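Local atomic coordinates of putative dioxygenase (1H-3-hydroxy-4-oxoquinaldine 2,4-dioxygenase) (Mycobacteroides abscessus subsp. abscessus, PDB entry 6RA3), a protein that cleaves the quinolone ring of the Pseudomonas quorum-sensing signal PQS with dioxygen, giving N-octanoylanthranilate and carbon monoxide. Residues A75-I79 and E104-L109; I138-W144 and H175-A181; A209-V213 and E259-L263. All blocks are in the same frame, centred on the assembly; numbering follows the deposited sequence.

Contact 1 of 3, residues A75-I79 and E104-L109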
loop_
_atom_site.group_PDB
_atom_site.type_symbol
_atom_site.label_atom_id
_atom_site.label_comp_id
_atom_site.label_asym_id
_atom_site.label_seq_id
_atom_site.Cartn_x
_atom_site.Cartn_y
_atom_site.Cartn_z
ATOM N N ALA A 75 -3.716 22.712 -9.254
ATOM C CA ALA A 75 -5.114 23.093 -9.126
ATOM C C ALA A 75 -6.009 22.397 -10.141
ATOM O O ALA A 75 -7.133 21.992 -9.812
ATOM C CB ALA A 75 -5.240 24.606 -9.288
ATOM N N ALA A 76 -5.549 22.262 -11.381
ATOM C CA ALA A 76 -6.352 21.576 -12.374
ATOM C C ALA A 76 -6.515 20.109 -12.000
ATOM O O ALA A 76 -7.568 19.528 -12.256
ATOM C CB ALA A 76 -5.721 21.702 -13.765
ATOM N N ASP A 77 -5.468 19.499 -11.413
ATOM C CA ASP A 77 -5.511 18.077 -11.046
ATOM C C ASP A 77 -6.435 17.849 -9.850
ATOM O O ASP A 77 -7.215 16.888 -9.828
ATOM C CB ASP A 77 -4.128 17.532 -10.653
ATOM C CG ASP A 77 -3.104 17.528 -11.782
ATOM O OD1 ASP A 77 -1.910 17.371 -11.434
ATOM O OD2 ASP A 77 -3.470 17.658 -12.964
ATOM N N THR A 78 -6.287 18.680 -8.811
ATOM C CA THR A 78 -7.072 18.526 -7.598
ATOM C C THR A 78 -8.540 18.738 -7.895
ATOM O O THR A 78 -9.390 17.971 -7.429
ATOM C CB THR A 78 -6.581 19.509 -6.538
ATOM O OG1 THR A 78 -5.226 19.208 -6.191
ATOM C CG2 THR A 78 -7.461 19.457 -5.258
ATOM N N ILE A 79 -8.854 19.752 -8.706
ATOM C CA ILE A 79 -10.234 19.995 -9.103
ATOM C C ILE A 79 -10.763 18.845 -9.943
ATOM O O ILE A 79 -11.930 18.448 -9.814
ATOM C CB ILE A 79 -10.350 21.335 -9.858
ATOM C CG1 ILE A 79 -10.014 22.503 -8.928
ATOM C CG2 ILE A 79 -11.752 21.478 -10.466
ATOM C CD1 ILE A 79 -9.947 23.853 -9.618
ATOM N N GLU A 104 -5.508 29.236 -5.939
ATOM C CA GLU A 104 -5.882 29.116 -7.337
ATOM C C GLU A 104 -7.164 28.323 -7.465
ATOM O O GLU A 104 -8.052 28.695 -8.240
ATOM C CB GLU A 104 -4.739 28.462 -8.143
ATOM C CG GLU A 104 -5.038 28.276 -9.630
ATOM C CD GLU A 104 -5.323 29.592 -10.363
ATOM O OE1 GLU A 104 -4.828 30.638 -9.900
ATOM O OE2 GLU A 104 -6.040 29.576 -11.396
ATOM N N ILE A 105 -7.288 27.225 -6.703
ATOM C CA ILE A 105 -8.520 26.430 -6.747
ATOM C C ILE A 105 -9.703 27.268 -6.267
ATOM O O ILE A 105 -10.795 27.230 -6.856
ATOM C CB ILE A 105 -8.377 25.141 -5.910
ATOM C CG1 ILE A 105 -7.309 24.200 -6.503
ATOM C CG2 ILE A 105 -9.739 24.424 -5.788
ATOM C CD1 ILE A 105 -6.762 23.139 -5.503
ATOM N N ALA A 106 -9.519 28.017 -5.176
ATOM C CA ALA A 106 -10.616 28.859 -4.693
ATOM C C ALA A 106 -11.043 29.860 -5.754
ATOM O O ALA A 106 -12.240 30.108 -5.938
ATOM C CB ALA A 106 -10.215 29.588 -3.421
ATOM N N ASP A 107 -10.077 30.421 -6.489
ATOM C CA ASP A 107 -10.399 31.434 -7.489
ATOM C C ASP A 107 -11.128 30.826 -8.676
ATOM O O ASP A 107 -12.005 31.466 -9.273
ATOM C CB ASP A 107 -9.121 32.124 -7.957
ATOM C CG ASP A 107 -9.396 33.345 -8.815
ATOM O OD1 ASP A 107 -10.512 33.903 -8.720
ATOM O OD2 ASP A 107 -8.492 33.730 -9.594
ATOM N N ARG A 108 -10.783 29.591 -9.042
ATOM C CA ARG A 108 -11.385 29.015 -10.237
ATOM C C ARG A 108 -12.836 28.618 -10.023
ATOM O O ARG A 108 -13.632 28.660 -10.968
ATOM C CB ARG A 108 -10.569 27.808 -10.690
ATOM C CG ARG A 108 -9.182 28.167 -11.179
ATOM C CD ARG A 108 -8.464 26.958 -11.726
ATOM N NE ARG A 108 -7.143 27.341 -12.217
ATOM C CZ ARG A 108 -6.408 26.601 -13.033
ATOM N NH1 ARG A 108 -6.867 25.432 -13.439
ATOM N NH2 ARG A 108 -5.219 27.033 -13.428
ATOM N N LEU A 109 -13.196 28.195 -8.818
ATOM C CA LEU A 109 -14.485 27.542 -8.603
ATOM C C LEU A 109 -15.522 28.433 -7.934
ATOM O O LEU A 109 -16.725 28.148 -8.040
ATOM C CB LEU A 109 -14.298 26.287 -7.746
ATOM C CG LEU A 109 -13.435 25.198 -8.366
ATOM C CD1 LEU A 109 -13.175 24.106 -7.342
ATOM C CD2 LEU A 109 -14.069 24.654 -9.623
#
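The guanidinium of Arg108 has the methyl of Ala75 over one of its faces and, at its edge and in its plane, the carboxylate oxygen Glu104 OE2, while Ala76 CB comes to 3.9 Å from Arg108 NH1. Helix packing in an alpha/beta hydrolase fold is illustrated here by helices 71-84 and 99-109. The second of them directly follows strand 90-95 and the turn carrying His97, where hydrolases of this family have their nucleophile elbow. The axes of the two short segments approach to 9.8 Å at a signed crossing angle of -65°, and the backbones come nearest at Ala75 and Ile105, whose CA atoms are 5.3 Å apart; the small alanine side chain permits this. Glu104 bends at its second torsion, so that OE2 receives Arg108 NE through its anti lone pair, in a nearly straight bond of 2.6 Å; Glu104 OE1 turns to Arg200, a second charge partner. Beside this ion pair the interface is apolar. Ile105 CD1 meets Thr78 CG2, the two side chains crossing at about a right angle; its CG2 lies 3.7 Å from Ile79 CG1, those side chains sliding past each other in opposite directions. Ile79 and Leu109 meet tip to tip farther along. Phe90 of strand 90-95 touches both Ile105 and Leu109 and joins the pair to the central sheet. Packing is tightest where Ala75 CB presses on Ile105 CG1 at 3.5 Å.

Contact 2 of 3, residues I138-W144 and H175-A181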
loop_
_atom_site.group_PDB
_atom_site.type_symbol
_atom_site.label_atom_id
_atom_site.label_comp_id
_atom_site.label_asym_id
_atom_site.label_seq_id
_atom_site.Cartn_x
_atom_site.Cartn_y
_atom_site.Cartn_z
ATOM N N ILE A 138 18.499 24.902 -4.400
ATOM C CA ILE A 138 17.921 23.585 -4.673
ATOM C C ILE A 138 17.689 23.341 -6.156
ATOM O O ILE A 138 17.377 22.204 -6.540
ATOM C CB ILE A 138 16.607 23.354 -3.901
ATOM C CG1 ILE A 138 15.542 24.362 -4.321
ATOM C CG2 ILE A 138 16.897 23.346 -2.397
ATOM C CD1 ILE A 138 14.329 24.417 -3.385
ATOM N N GLN A 139 17.860 24.362 -7.002
ATOM C CA GLN A 139 17.909 24.174 -8.451
ATOM C C GLN A 139 19.314 23.903 -8.966
ATOM O O GLN A 139 19.508 23.833 -10.186
ATOM C CB GLN A 139 17.345 25.396 -9.171
ATOM C CG GLN A 139 15.918 25.716 -8.823
ATOM C CD GLN A 139 15.508 26.991 -9.460
ATOM O OE1 GLN A 139 15.734 27.191 -10.659
ATOM N NE2 GLN A 139 14.943 27.890 -8.671
ATOM N N ASP A 140 20.278 23.727 -8.068
ATOM C CA ASP A 140 21.666 23.512 -8.432
ATOM C C ASP A 140 21.984 22.024 -8.372
ATOM O O ASP A 140 21.968 21.444 -7.273
ATOM C CB ASP A 140 22.591 24.295 -7.492
ATOM C CG ASP A 140 24.085 24.123 -7.836
ATOM O OD1 ASP A 140 24.426 23.263 -8.672
ATOM O OD2 ASP A 140 24.921 24.850 -7.260
ATOM N N PRO A 141 22.304 21.378 -9.499
ATOM C CA PRO A 141 22.519 19.923 -9.474
ATOM C C PRO A 141 23.577 19.462 -8.487
ATOM O O PRO A 141 23.489 18.325 -7.995
ATOM C CB PRO A 141 22.942 19.619 -10.918
ATOM C CG PRO A 141 22.355 20.692 -11.727
ATOM C CD PRO A 141 22.383 21.916 -10.871
ATOM N N GLU A 142 24.577 20.304 -8.181
ATOM C CA GLU A 142 25.675 19.909 -7.303
ATOM C C GLU A 142 25.448 20.253 -5.834
ATOM O O GLU A 142 26.176 19.739 -4.981
ATOM C CB GLU A 142 26.994 20.551 -7.772
ATOM C CG GLU A 142 27.452 20.082 -9.142
ATOM C CD GLU A 142 26.904 20.942 -10.277
ATOM O OE1 GLU A 142 26.919 22.190 -10.151
ATOM O OE2 GLU A 142 26.456 20.367 -11.297
ATOM N N ARG A 143 24.472 21.096 -5.504
ATOM C CA ARG A 143 24.297 21.538 -4.124
ATOM C C ARG A 143 22.846 21.488 -3.652
ATOM O O ARG A 143 22.551 21.938 -2.537
ATOM C CB ARG A 143 24.861 22.953 -3.961
ATOM C CG ARG A 143 26.377 22.957 -3.738
ATOM C CD ARG A 143 26.982 24.361 -3.740
ATOM N NE ARG A 143 26.926 24.954 -5.075
ATOM C CZ ARG A 143 27.772 24.672 -6.068
ATOM N NH1 ARG A 143 28.759 23.799 -5.891
ATOM N NH2 ARG A 143 27.627 25.262 -7.249
ATOM N N TRP A 144 21.936 20.905 -4.434
ATOM C CA TRP A 144 20.533 20.925 -4.039
ATOM C C TRP A 144 20.329 20.264 -2.676
ATOM O O TRP A 144 19.515 20.731 -1.874
ATOM C CB TRP A 144 19.674 20.255 -5.112
ATOM C CG TRP A 144 19.814 18.761 -5.138
ATOM C CD1 TRP A 144 20.682 18.027 -5.891
ATOM C CD2 TRP A 144 19.060 17.819 -4.357
ATOM N NE1 TRP A 144 20.515 16.687 -5.630
ATOM C CE2 TRP A 144 19.521 16.531 -4.697
ATOM C CE3 TRP A 144 18.036 17.944 -3.407
ATOM C CZ2 TRP A 144 18.997 15.367 -4.116
ATOM C CZ3 TRP A 144 17.505 16.788 -2.839
ATOM C CH2 TRP A 144 17.999 15.514 -3.192
ATOM N N HIS A 175 12.382 11.386 -3.277
ATOM C CA HIS A 175 12.408 12.551 -4.138
ATOM C C HIS A 175 13.863 12.989 -4.248
ATOM O O HIS A 175 14.691 12.634 -3.406
ATOM C CB HIS A 175 11.528 13.678 -3.586
ATOM C CG HIS A 175 10.061 13.445 -3.739
ATOM N ND1 HIS A 175 9.451 13.262 -4.965
ATOM C CD2 HIS A 175 9.077 13.368 -2.813
ATOM C CE1 HIS A 175 8.155 13.075 -4.782
ATOM N NE2 HIS A 175 7.903 13.150 -3.487
ATOM N N GLY A 176 14.184 13.728 -5.296
ATOM C CA GLY A 176 15.556 14.140 -5.531
ATOM C C GLY A 176 15.633 15.489 -6.191
ATOM O O GLY A 176 14.781 16.359 -5.982
ATOM N N PHE A 177 16.673 15.662 -7.007
ATOM C CA PHE A 177 16.930 16.964 -7.606
ATOM C C PHE A 177 15.764 17.414 -8.471
ATOM O O PHE A 177 15.331 18.571 -8.382
ATOM C CB PHE A 177 18.223 16.928 -8.422
ATOM C CG PHE A 177 18.412 18.142 -9.278
ATOM C CD1 PHE A 177 18.779 19.343 -8.709
ATOM C CD2 PHE A 177 18.170 18.091 -10.641
ATOM C CE1 PHE A 177 18.940 20.484 -9.497
ATOM C CE2 PHE A 177 18.331 19.207 -11.429
ATOM C CZ PHE A 177 18.718 20.412 -10.856
ATOM N N ASP A 178 15.191 16.505 -9.272
ATOM C CA ASP A 178 14.090 16.904 -10.151
ATOM C C ASP A 178 12.964 17.629 -9.392
ATOM O O ASP A 178 12.482 18.686 -9.814
ATOM C CB ASP A 178 13.539 15.680 -10.884
ATOM C CG ASP A 178 12.242 15.973 -11.622
ATOM O OD1 ASP A 178 12.301 16.522 -12.738
ATOM O OD2 ASP A 178 11.141 15.642 -11.102
ATOM N N MET A 179 12.503 17.060 -8.291
ATOM C CA MET A 179 11.333 17.635 -7.640
ATOM C C MET A 179 11.721 18.839 -6.796
ATOM O O MET A 179 10.973 19.817 -6.735
ATOM C CB MET A 179 10.612 16.591 -6.768
ATOM C CG MET A 179 9.169 17.031 -6.355
ATOM S SD MET A 179 8.071 17.289 -7.693
ATOM C CE MET A 179 7.618 15.590 -8.153
ATOM N N TRP A 180 12.875 18.777 -6.134
ATOM C CA TRP A 180 13.346 19.916 -5.355
ATOM C C TRP A 180 13.690 21.114 -6.238
ATOM O O TRP A 180 13.383 22.258 -5.882
ATOM C CB TRP A 180 14.534 19.487 -4.514
ATOM C CG TRP A 180 14.062 18.789 -3.316
ATOM C CD1 TRP A 180 13.926 17.444 -3.140
ATOM C CD2 TRP A 180 13.604 19.404 -2.112
ATOM N NE1 TRP A 180 13.425 17.180 -1.889
ATOM C CE2 TRP A 180 13.215 18.370 -1.237
ATOM C CE3 TRP A 180 13.485 20.734 -1.686
ATOM C CZ2 TRP A 180 12.719 18.624 0.040
ATOM C CZ3 TRP A 180 12.995 20.983 -0.422
ATOM C CH2 TRP A 180 12.615 19.932 0.428
ATOM N N ALA A 181 14.332 20.882 -7.386
ATOM C CA ALA A 181 14.537 21.970 -8.339
ATOM C C ALA A 181 13.201 22.548 -8.786
ATOM O O ALA A 181 13.033 23.772 -8.841
ATOM C CB ALA A 181 15.372 21.493 -9.545
#
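Trp144 rests its indole on the opening turn of a helix, with main-chain atoms as much as side chains beneath the ring: Gly176 C and Phe177 N lie under one face, and Phe177 CB sits 3.8 Å from the centroid of the five-membered ring, a CH-pi contact only 17° off the normal. Gly176 is the N-cap of helix 177-194. CG of Trp144 stands between its own backbone N and carbonyl carbon (chi1 73°), a rotamer that turns the indole toward that helix. The rings themselves meet less regularly. Those of Trp144 and Phe177 are oblique, whereas the six-membered ring of Trp144 and the five-membered ring of Trp180 are nearly parallel but slid apart, with Trp144 CZ3 3.7 Å from Trp180 CD1. Pro141 CA lies over one face of Phe177, and Ala181 CB, from the same helix as Phe177, lies near the rim of the opposite face, while Gln139 O approaches the ring edge at 3.5 Å from Phe177 CE1. At Ala181 the backbones come close: its CA makes a CA-H...O contact of 3.4 Å with Ile138 O. Within the loop, Asp140 OD1 accepts from Glu142 N in an Asx turn. Trp144 NE1 bonds to Glu86 of the second subunit, so the cluster reaches the subunit interface. The contact joins the loop between helices 129-137 and 144-156 to the start of helix 177-194, in the helical cap region inserted between strands 116-120 and 209-214.

Contact 3 of 3, residues A209-V213 and E259-L263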
loop_
_atom_site.group_PDB
_atom_site.type_symbol
_atom_site.label_atom_id
_atom_site.label_comp_id
_atom_site.label_asym_id
_atom_site.label_seq_id
_atom_site.Cartn_x
_atom_site.Cartn_y
_atom_site.Cartn_z
ATOM N N ALA A 209 -13.912 32.666 2.625
ATOM C CA ALA A 209 -13.269 32.806 3.927
ATOM C C ALA A 209 -11.913 32.123 3.921
ATOM O O ALA A 209 -11.797 30.944 3.569
ATOM C CB ALA A 209 -14.145 32.208 5.019
ATOM N N ILE A 210 -10.883 32.852 4.310
ATOM C CA ILE A 210 -9.529 32.318 4.308
ATOM C C ILE A 210 -8.951 32.455 5.701
ATOM O O ILE A 210 -9.119 33.493 6.348
ATOM C CB ILE A 210 -8.655 33.037 3.262
ATOM C CG1 ILE A 210 -9.215 32.785 1.865
ATOM C CG2 ILE A 210 -7.231 32.599 3.393
ATOM C CD1 ILE A 210 -8.680 33.713 0.792
ATOM N N ARG A 211 -8.268 31.415 6.164
ATOM C CA ARG A 211 -7.615 31.431 7.465
ATOM C C ARG A 211 -6.191 30.928 7.311
ATOM O O ARG A 211 -5.971 29.820 6.807
ATOM C CB ARG A 211 -8.355 30.589 8.516
ATOM C CG ARG A 211 -7.639 30.604 9.897
ATOM C CD ARG A 211 -8.520 30.187 11.112
ATOM N NE ARG A 211 -9.894 30.687 11.036
ATOM C CZ ARG A 211 -10.884 30.313 11.846
ATOM N NH1 ARG A 211 -10.675 29.427 12.827
ATOM N NH2 ARG A 211 -12.095 30.834 11.680
ATOM N N HIS A 212 -5.232 31.731 7.761
ATOM C CA HIS A 212 -3.842 31.315 7.843
ATOM C C HIS A 212 -3.531 30.966 9.288
ATOM O O HIS A 212 -3.814 31.749 10.201
ATOM C CB HIS A 212 -2.904 32.413 7.330
ATOM C CG HIS A 212 -1.461 32.031 7.342
ATOM N ND1 HIS A 212 -0.450 32.958 7.475
ATOM C CD2 HIS A 212 -0.853 30.826 7.233
ATOM C CE1 HIS A 212 0.718 32.341 7.457
ATOM N NE2 HIS A 212 0.500 31.046 7.317
ATOM N N VAL A 213 -3.004 29.767 9.488
ATOM C CA VAL A 213 -2.562 29.277 10.781
ATOM C C VAL A 213 -1.086 28.961 10.643
ATOM O O VAL A 213 -0.679 28.315 9.670
ATOM C CB VAL A 213 -3.345 28.022 11.211
ATOM C CG1 VAL A 213 -2.831 27.513 12.515
ATOM C CG2 VAL A 213 -4.827 28.317 11.305
ATOM N N GLU A 259 -9.142 24.032 14.302
ATOM C CA GLU A 259 -9.244 25.292 13.563
ATOM C C GLU A 259 -10.015 25.114 12.266
ATOM O O GLU A 259 -10.824 25.976 11.894
ATOM C CB GLU A 259 -7.853 25.856 13.253
ATOM C CG GLU A 259 -7.117 26.432 14.414
ATOM C CD GLU A 259 -7.725 27.752 14.921
ATOM O OE1 GLU A 259 -8.419 28.462 14.158
ATOM O OE2 GLU A 259 -7.494 28.061 16.104
ATOM N N ALA A 260 -9.743 24.020 11.535
ATOM C CA ALA A 260 -10.455 23.750 10.289
ATOM C C ALA A 260 -11.940 23.530 10.536
ATOM O O ALA A 260 -12.786 23.975 9.756
ATOM C CB ALA A 260 -9.851 22.522 9.595
ATOM N N ILE A 261 -12.279 22.783 11.577
ATOM C CA ILE A 261 -13.689 22.530 11.854
ATOM C C ILE A 261 -14.390 23.852 12.181
ATOM O O ILE A 261 -15.440 24.186 11.607
ATOM C CB ILE A 261 -13.819 21.474 12.972
ATOM C CG1 ILE A 261 -13.407 20.096 12.416
ATOM C CG2 ILE A 261 -15.227 21.413 13.515
ATOM C CD1 ILE A 261 -12.737 19.192 13.419
ATOM N N ASP A 262 -13.762 24.666 13.036
ATOM C CA ASP A 262 -14.290 26.002 13.336
ATOM C C ASP A 262 -14.458 26.848 12.068
ATOM O O ASP A 262 -15.507 27.468 11.850
ATOM C CB ASP A 262 -13.363 26.702 14.321
ATOM C CG ASP A 262 -13.793 28.129 14.592
ATOM O OD1 ASP A 262 -14.704 28.317 15.426
ATOM O OD2 ASP A 262 -13.240 29.058 13.953
ATOM N N LEU A 263 -13.420 26.907 11.229
ATOM C CA LEU A 263 -13.507 27.648 9.972
ATOM C C LEU A 263 -14.696 27.194 9.139
ATOM O O LEU A 263 -15.448 28.016 8.590
ATOM C CB LEU A 263 -12.199 27.465 9.183
ATOM C CG LEU A 263 -12.146 28.042 7.758
ATOM C CD1 LEU A 263 -12.336 29.547 7.791
ATOM C CD2 LEU A 263 -10.808 27.696 7.078
#
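Ala209 begins the contact by setting its CB 4.2 Å from Leu263 CD1, where strand 209-214 runs under helix 253-266, the last helix of this alpha/beta hydrolase fold. The two short segments run nearly antiparallel, at 163°, with their axes 10.1 Å apart. Two residues on, Arg211 carries most of the interface. Its CG lies anti to the backbone N and the chain stays extended until it bends at chi3 (-39°), which brings the guanidinium beneath the helix with Leu263 CB over the centre of one face. NH1 donates at 2.8 Å to Glu259 OE1 and at the same distance to Asp262 OD2. NH2 adds a bond of 3.1 Å to Asp262 OD2, so that one oxygen receives both nitrogens end-on. All three bonds lie close to the guanidinium plane, and NE bonds to Ser237 OG on the neighbouring strand. Val213 then packs its CG2 at 4.3 Å from Glu259 CG. The buried positive charge of Arg211 is thus met by two carboxylates one helical turn apart. Glu259 OE2 also pairs with Arg239, whose guanidinium lies close to that of Arg211, and this shared carboxylate would be expected to ease the repulsion between the two arginines.

How the contacts relate
The three contacts illustrate how one fold uses different packing in its different layers. Contact 1 pairs two helices of the layer on one face of the central sheet; contact 3 fixes the last helix to a strand. Their centres lie about 18 Å apart, the nearest atoms about 6 Å. Contact 2 belongs to the cap, with its centre about 27 Å from that of contact 1 and about 33 Å from that of contact 3. It also comes nearest the active site: the side chain of Trp180 is about 9 Å from those of His97, a substrate-binding residue, and His246, the proton donor/acceptor of the active site, against about 12 Å from Glu104 to His97 and about 11 Å from Val213 to His246.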